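Side-chain contacts in HRDC domain-containing protein (PDB 3CYM), which is uncharacterised but probably acts as a ribonuclease D-like 3'-5' exonuclease on nucleic acids: residues A[41-46]-A[106-111]; A[60-65]-A[70-75]. One frame throughout, in Å; residues are numbered along the deposited sequence.

Both contacts are buried and belong to the mixed sheet of the exonuclease domain, their centres about 9 Å apart, yet they hold it together in different ways. Contact 1 sets helix 101-111 against one side of strand 40-47; between 41-46 and 106-111 it rests on apolar packing and a ring edge, while the strand's other side carries two sodium ions. Contact 2 is a strand pairing within the hairpin 57-65/68-72, with four backbone hydrogen bonds between its segments. Strands 40-47 and 57-65 are neighbours: Gln61 N lies 2.9 Å from Asp44 O, a probable hydrogen bond, and Ala43 CB packs on Phe62 CE1 at 3.6 Å.

Contact 1: residues A[41-46]-A[106-111]; sequences LAADAE and PGFDEL. With NA (sodium ion), chain B; NA (sodium ion), chain C.
Phe108 of helix 101-111 reaches across to Ala43, Asp44 and Ala45 in the metal-bearing strand of an RNase H-like exonuclease fold. The segment axes run almost perpendicular, at 91°, and come no closer than 9.8 Å, a separation spanned by the aromatic side chain. From CB, which is directed at the strand, CG stands anti to the carbonyl carbon (chi1 -70°) and the ring extends outward with CZ leading. CE1 meets Ala43 CB at 4.2 Å and CE2 meets Ala45 CB at 4.0 Å, both methyls approaching obliquely. At the tip, CZ comes 3.5 Å from Asp44 O, which lies at the ring edge, near its plane. Trp96 packs edge-to-face with the same ring. With Phe108 cut back to an alanine, a gap is likely to open between helix and strand, and the methyls of Ala43 and Ala45 would lose their aromatic partner.

The alternation of the strand sends the Asp44 side chain away from the helix. Its carboxylate bridges the two sodium ions, one oxygen to each, and Asp172 also binds the ion held by Asp44 OD2. A weak bond from Ala45 N to Asp44 OD1 gives that oxygen a second partner. Such an acidic cluster is consistent with the two-metal site of DEDD exonucleases, here occupied by sodium. Glu46, its chain bent at chi2 (-52°), brings OE2 to 2.7 Å from the sodium ion that it shares with Asp44 OD2.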
loop_
_atom_site.group_PDB
_atom_site.type_symbol
_atom_site.label_atom_id
_atom_site.label_comp_id
_atom_site.label_asym_id
_atom_site.label_seq_id
_atom_site.Cartn_x
_atom_site.Cartn_y
_atom_site.Cartn_z
ATOM N N LEU A 41 -10.697 -15.300 -10.962
ATOM C CA LEU A 41 -10.742 -15.293 -9.511
ATOM C C LEU A 41 -10.784 -13.856 -8.992
ATOM O O LEU A 41 -9.797 -13.122 -9.083
ATOM C CB LEU A 41 -9.524 -16.024 -8.937
ATOM C CG LEU A 41 -9.464 -16.213 -7.413
ATOM C CD1 LEU A 41 -10.430 -17.294 -6.929
ATOM C CD2 LEU A 41 -8.065 -16.537 -6.968
ATOM N N ALA A 42 -11.941 -13.450 -8.476
ATOM C CA ALA A 42 -12.059 -12.196 -7.730
ATOM C C ALA A 42 -11.308 -12.352 -6.411
ATOM O O ALA A 42 -11.552 -13.309 -5.683
ATOM C CB ALA A 42 -13.522 -11.884 -7.470
ATOM N N ALA A 43 -10.394 -11.428 -6.111
ATOM C CA ALA A 43 -9.566 -11.515 -4.902
ATOM C C ALA A 43 -9.482 -10.211 -4.109
ATOM O O ALA A 43 -9.641 -9.128 -4.667
ATOM C CB ALA A 43 -8.173 -12.004 -5.242
ATOM N N ASP A 44 -9.242 -10.339 -2.803
ATOM C CA ASP A 44 -8.970 -9.200 -1.913
ATOM C C ASP A 44 -8.369 -9.685 -0.592
ATOM O O ASP A 44 -8.311 -10.890 -0.338
ATOM C CB ASP A 44 -10.252 -8.399 -1.637
ATOM C CG ASP A 44 -9.978 -6.954 -1.331
ATOM O OD1 ASP A 44 -8.814 -6.523 -1.422
ATOM O OD2 ASP A 44 -10.921 -6.222 -0.976
ATOM N N ALA A 45 -7.931 -8.746 0.248
ATOM C CA ALA A 45 -7.396 -9.072 1.566
ATOM C C ALA A 45 -7.628 -7.938 2.541
ATOM O O ALA A 45 -7.607 -6.765 2.166
ATOM C CB ALA A 45 -5.917 -9.389 1.484
ATOM N N GLU A 46 -7.831 -8.297 3.803
ATOM C CA GLU A 46 -7.949 -7.308 4.861
ATOM C C GLU A 46 -6.767 -7.379 5.814
ATOM O O GLU A 46 -6.253 -8.459 6.102
ATOM C CB GLU A 46 -9.254 -7.483 5.636
ATOM C CG GLU A 46 -10.537 -7.405 4.793
ATOM C CD GLU A 46 -10.622 -6.166 3.912
ATOM O OE1 GLU A 46 -10.366 -5.049 4.397
ATOM O OE2 GLU A 46 -10.956 -6.297 2.712
ATOM N N PRO A 106 1.866 -8.426 -2.223
ATOM C CA PRO A 106 2.932 -8.867 -1.312
ATOM C C PRO A 106 2.478 -9.863 -0.243
ATOM O O PRO A 106 3.201 -10.825 0.048
ATOM C CB PRO A 106 3.397 -7.560 -0.660
ATOM C CG PRO A 106 3.003 -6.498 -1.612
ATOM C CD PRO A 106 1.691 -6.962 -2.154
ATOM N N GLY A 107 1.281 -9.643 0.301
ATOM C CA GLY A 107 0.697 -10.518 1.315
ATOM C C GLY A 107 0.313 -11.882 0.781
ATOM O O GLY A 107 0.516 -12.881 1.462
ATOM N N PHE A 108 -0.243 -11.917 -0.431
ATOM C CA PHE A 108 -0.554 -13.170 -1.132
ATOM C C PHE A 108 0.706 -13.983 -1.407
ATOM O O PHE A 108 0.724 -15.191 -1.181
ATOM C CB PHE A 108 -1.273 -12.913 -2.464
ATOM C CG PHE A 108 -2.688 -12.407 -2.326
ATOM C CD1 PHE A 108 -3.260 -11.663 -3.340
ATOM C CD2 PHE A 108 -3.449 -12.670 -1.190
ATOM C CE1 PHE A 108 -4.559 -11.192 -3.229
ATOM C CE2 PHE A 108 -4.750 -12.208 -1.077
ATOM C CZ PHE A 108 -5.302 -11.467 -2.098
ATOM N N ASP A 109 1.747 -13.312 -1.902
ATOM C CA ASP A 109 3.070 -13.912 -2.099
ATOM C C ASP A 109 3.628 -14.494 -0.794
ATOM O O ASP A 109 4.156 -15.608 -0.778
ATOM C CB ASP A 109 4.043 -12.875 -2.660
ATOM C CG ASP A 109 5.449 -13.412 -2.803
ATOM O OD1 ASP A 109 6.339 -12.974 -2.036
ATOM O OD2 ASP A 109 5.657 -14.282 -3.673
ATOM N N GLU A 110 3.471 -13.750 0.298
ATOM C CA GLU A 110 3.942 -14.202 1.602
ATOM C C GLU A 110 3.206 -15.405 2.183
ATOM O O GLU A 110 3.772 -16.143 2.980
ATOM C CB GLU A 110 4.005 -13.047 2.600
ATOM C CG GLU A 110 5.237 -12.174 2.393
ATOM C CD GLU A 110 5.820 -11.644 3.689
ATOM O OE1 GLU A 110 7.049 -11.410 3.731
ATOM O OE2 GLU A 110 5.056 -11.462 4.664
ATOM N N LEU A 111 1.963 -15.620 1.770
ATOM C CA LEU A 111 1.241 -16.837 2.158
ATOM C C LEU A 111 1.600 -18.030 1.266
ATOM O O LEU A 111 1.302 -19.177 1.599
ATOM C CB LEU A 111 -0.274 -16.589 2.211
ATOM C CG LEU A 111 -0.748 -15.754 3.413
ATOM C CD1 LEU A 111 -2.058 -15.026 3.136
ATOM C CD2 LEU A 111 -0.869 -16.591 4.678
HETATM NA NA NA B . -10.906 -4.337 0.901
HETATM NA NA NA C . -7.404 -4.211 -0.895
HETATM O O HOH W 1 -8.628 -4.437 1.512
HETATM O O HOH W 2 -10.986 -2.687 2.753
HETATM O O HOH W 3 -9.736 -3.454 -0.948
HETATM O O HOH W 4 -7.720 -5.090 -3.312
HETATM O O HOH W 5 -6.028 -2.885 -2.372
#

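Contact 2: residues A[60-65]-A[70-75]; sequences VQFKRD and GLLDPQ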
loop_
_atom_site.group_PDB
_atom_site.type_symbol
_atom_site.label_atom_id
_atom_site.label_comp_id
_atom_site.label_asym_id
_atom_site.label_seq_id
_atom_site.Cartn_x
_atom_site.Cartn_y
_atom_site.Cartn_z
ATOM N N VAL A 60 -8.658 -13.010 3.969
ATOM C CA VAL A 60 -8.380 -13.174 2.559
ATOM C C VAL A 60 -9.715 -13.568 1.895
ATOM O O VAL A 60 -10.414 -14.453 2.381
ATOM C CB VAL A 60 -7.226 -14.195 2.382
ATOM C CG1 VAL A 60 -7.443 -15.071 1.234
ATOM C CG2 VAL A 60 -5.871 -13.478 2.277
ATOM N N GLN A 61 -10.087 -12.857 0.829
ATOM C CA GLN A 61 -11.423 -12.989 0.236
ATOM C C GLN A 61 -11.332 -13.405 -1.215
ATOM O O GLN A 61 -10.592 -12.798 -1.988
ATOM C CB GLN A 61 -12.221 -11.682 0.320
ATOM C CG GLN A 61 -12.345 -11.061 1.694
ATOM C CD GLN A 61 -11.573 -9.770 1.823
ATOM O OE1 GLN A 61 -10.479 -9.753 2.372
ATOM N NE2 GLN A 61 -12.132 -8.685 1.304
ATOM N N PHE A 62 -12.097 -14.435 -1.577
ATOM C CA PHE A 62 -12.140 -14.935 -2.946
ATOM C C PHE A 62 -13.547 -15.157 -3.453
ATOM O O PHE A 62 -14.460 -15.399 -2.677
ATOM C CB PHE A 62 -11.339 -16.230 -3.078
ATOM C CG PHE A 62 -9.883 -16.052 -2.813
ATOM C CD1 PHE A 62 -9.111 -15.233 -3.636
ATOM C CD2 PHE A 62 -9.286 -16.661 -1.723
ATOM C CE1 PHE A 62 -7.757 -15.040 -3.384
ATOM C CE2 PHE A 62 -7.931 -16.480 -1.475
ATOM C CZ PHE A 62 -7.168 -15.657 -2.304
ATOM N N LYS A 63 -13.707 -15.055 -4.767
ATOM C CA LYS A 63 -14.933 -15.460 -5.424
ATOM C C LYS A 63 -14.603 -16.055 -6.781
ATOM O O LYS A 63 -13.789 -15.504 -7.538
ATOM C CB LYS A 63 -15.917 -14.287 -5.587
ATOM C CG LYS A 63 -17.295 -14.752 -6.021
ATOM C CD LYS A 63 -18.232 -13.623 -6.389
ATOM C CE LYS A 63 -19.625 -14.185 -6.596
ATOM N NZ LYS A 63 -20.617 -13.158 -6.999
ATOM N N ARG A 64 -15.225 -17.191 -7.074
ATOM C CA ARG A 64 -15.216 -17.751 -8.414
ATOM C C ARG A 64 -16.613 -18.261 -8.728
ATOM O O ARG A 64 -17.284 -18.804 -7.849
ATOM C CB ARG A 64 -14.202 -18.882 -8.517
ATOM C CG ARG A 64 -13.509 -18.933 -9.849
ATOM C CD ARG A 64 -12.395 -19.946 -9.882
ATOM N NE ARG A 64 -11.848 -20.001 -11.230
ATOM C CZ ARG A 64 -11.079 -20.969 -11.708
ATOM N NH1 ARG A 64 -10.734 -22.004 -10.950
ATOM N NH2 ARG A 64 -10.650 -20.891 -12.960
ATOM N N ASP A 65 -17.043 -18.069 -9.974
ATOM C CA ASP A 65 -18.382 -18.453 -10.431
ATOM C C ASP A 65 -18.655 -19.942 -10.183
ATOM O O ASP A 65 -18.044 -20.809 -10.807
ATOM C CB ASP A 65 -18.551 -18.105 -11.919
ATOM C CG ASP A 65 -19.985 -18.282 -12.413
ATOM O OD1 ASP A 65 -20.164 -18.554 -13.618
ATOM O OD2 ASP A 65 -20.934 -18.146 -11.610
ATOM N N GLY A 70 -15.456 -17.126 -0.663
ATOM C CA GLY A 70 -14.697 -17.662 0.467
ATOM C C GLY A 70 -14.005 -16.573 1.262
ATOM O O GLY A 70 -13.211 -15.815 0.706
ATOM N N LEU A 71 -14.306 -16.500 2.559
ATOM C CA LEU A 71 -13.609 -15.609 3.484
ATOM C C LEU A 71 -12.670 -16.452 4.333
ATOM O O LEU A 71 -13.113 -17.177 5.211
ATOM C CB LEU A 71 -14.593 -14.836 4.380
ATOM C CG LEU A 71 -15.746 -14.065 3.729
ATOM C CD1 LEU A 71 -16.464 -13.253 4.760
ATOM C CD2 LEU A 71 -15.241 -13.154 2.647
ATOM N N LEU A 72 -11.374 -16.360 4.065
ATOM C CA LEU A 72 -10.427 -17.304 4.627
ATOM C C LEU A 72 -9.620 -16.646 5.737
ATOM O O LEU A 72 -9.008 -15.600 5.527
ATOM C CB LEU A 72 -9.491 -17.860 3.539
ATOM C CG LEU A 72 -9.853 -18.745 2.313
ATOM C CD1 LEU A 72 -10.140 -20.190 2.641
ATOM C CD2 LEU A 72 -10.950 -18.213 1.416
ATOM N N ASP A 73 -9.635 -17.269 6.914
ATOM C CA ASP A 73 -8.874 -16.826 8.085
ATOM C C ASP A 73 -7.456 -17.395 8.005
ATOM O O ASP A 73 -7.269 -18.560 8.327
ATOM C CB ASP A 73 -9.587 -17.348 9.348
ATOM C CG ASP A 73 -8.951 -16.874 10.672
ATOM O OD1 ASP A 73 -7.793 -16.407 10.720
ATOM O OD2 ASP A 73 -9.643 -16.997 11.708
ATOM N N PRO A 74 -6.454 -16.573 7.606
ATOM C CA PRO A 74 -5.091 -17.084 7.395
ATOM C C PRO A 74 -4.432 -17.678 8.651
ATOM O O PRO A 74 -3.790 -18.724 8.565
ATOM C CB PRO A 74 -4.314 -15.845 6.917
ATOM C CG PRO A 74 -5.359 -14.895 6.427
ATOM C CD PRO A 74 -6.520 -15.122 7.343
ATOM N N GLN A 75 -4.622 -17.021 9.793
ATOM C CA GLN A 75 -4.007 -17.416 11.064
ATOM C C GLN A 75 -4.552 -18.743 11.583
ATOM O O GLN A 75 -3.782 -19.620 11.960
ATOM C CB GLN A 75 -4.180 -16.315 12.120
ATOM C CG GLN A 75 -3.348 -15.054 11.864
ATOM C CD GLN A 75 -3.900 -14.190 10.737
ATOM O OE1 GLN A 75 -5.084 -14.268 10.401
ATOM N NE2 GLN A 75 -3.043 -13.367 10.145
#
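Val60 and Leu72, joined by two backbone bonds, begin the tightly packed part of this antiparallel pairing, which runs on to Phe62 and Gly70. Leu72 N gives Val60 O a short, nearly straight bond (2.7 Å, 176° at the hydrogen), whereas the return bond from Val60 N to Leu72 O is more bent, at 136°. Phe62 and Gly70 repeat the hydrogen-bonded pattern. On the face shared by Val60, Phe62 and Leu72, the leucine CD2 sits at the edge of the Phe62 ring, 3.9 Å from CD2 of that ring, and the two side chains meet at about a right angle. A CB on Gly70 would be crowded by this same leucine methyl.

Outside this paired part the packing thins: Val60 CG2 only grazes Pro74 CG at 4.4 Å, and beyond Phe62 the chain runs on to an exposed Asp65. On the other face Leu71 CD2 touches Gln61 CG at 3.7 Å. There the glutamine chain bends at chi2 (111°) and leads its amide off the hairpin, where NE2 bonds to Ala169 O and to the metal ligand Glu46 OE2. This is a beta hairpin of the exonuclease-fold sheet, with Asp73 as N-cap of the helix that follows.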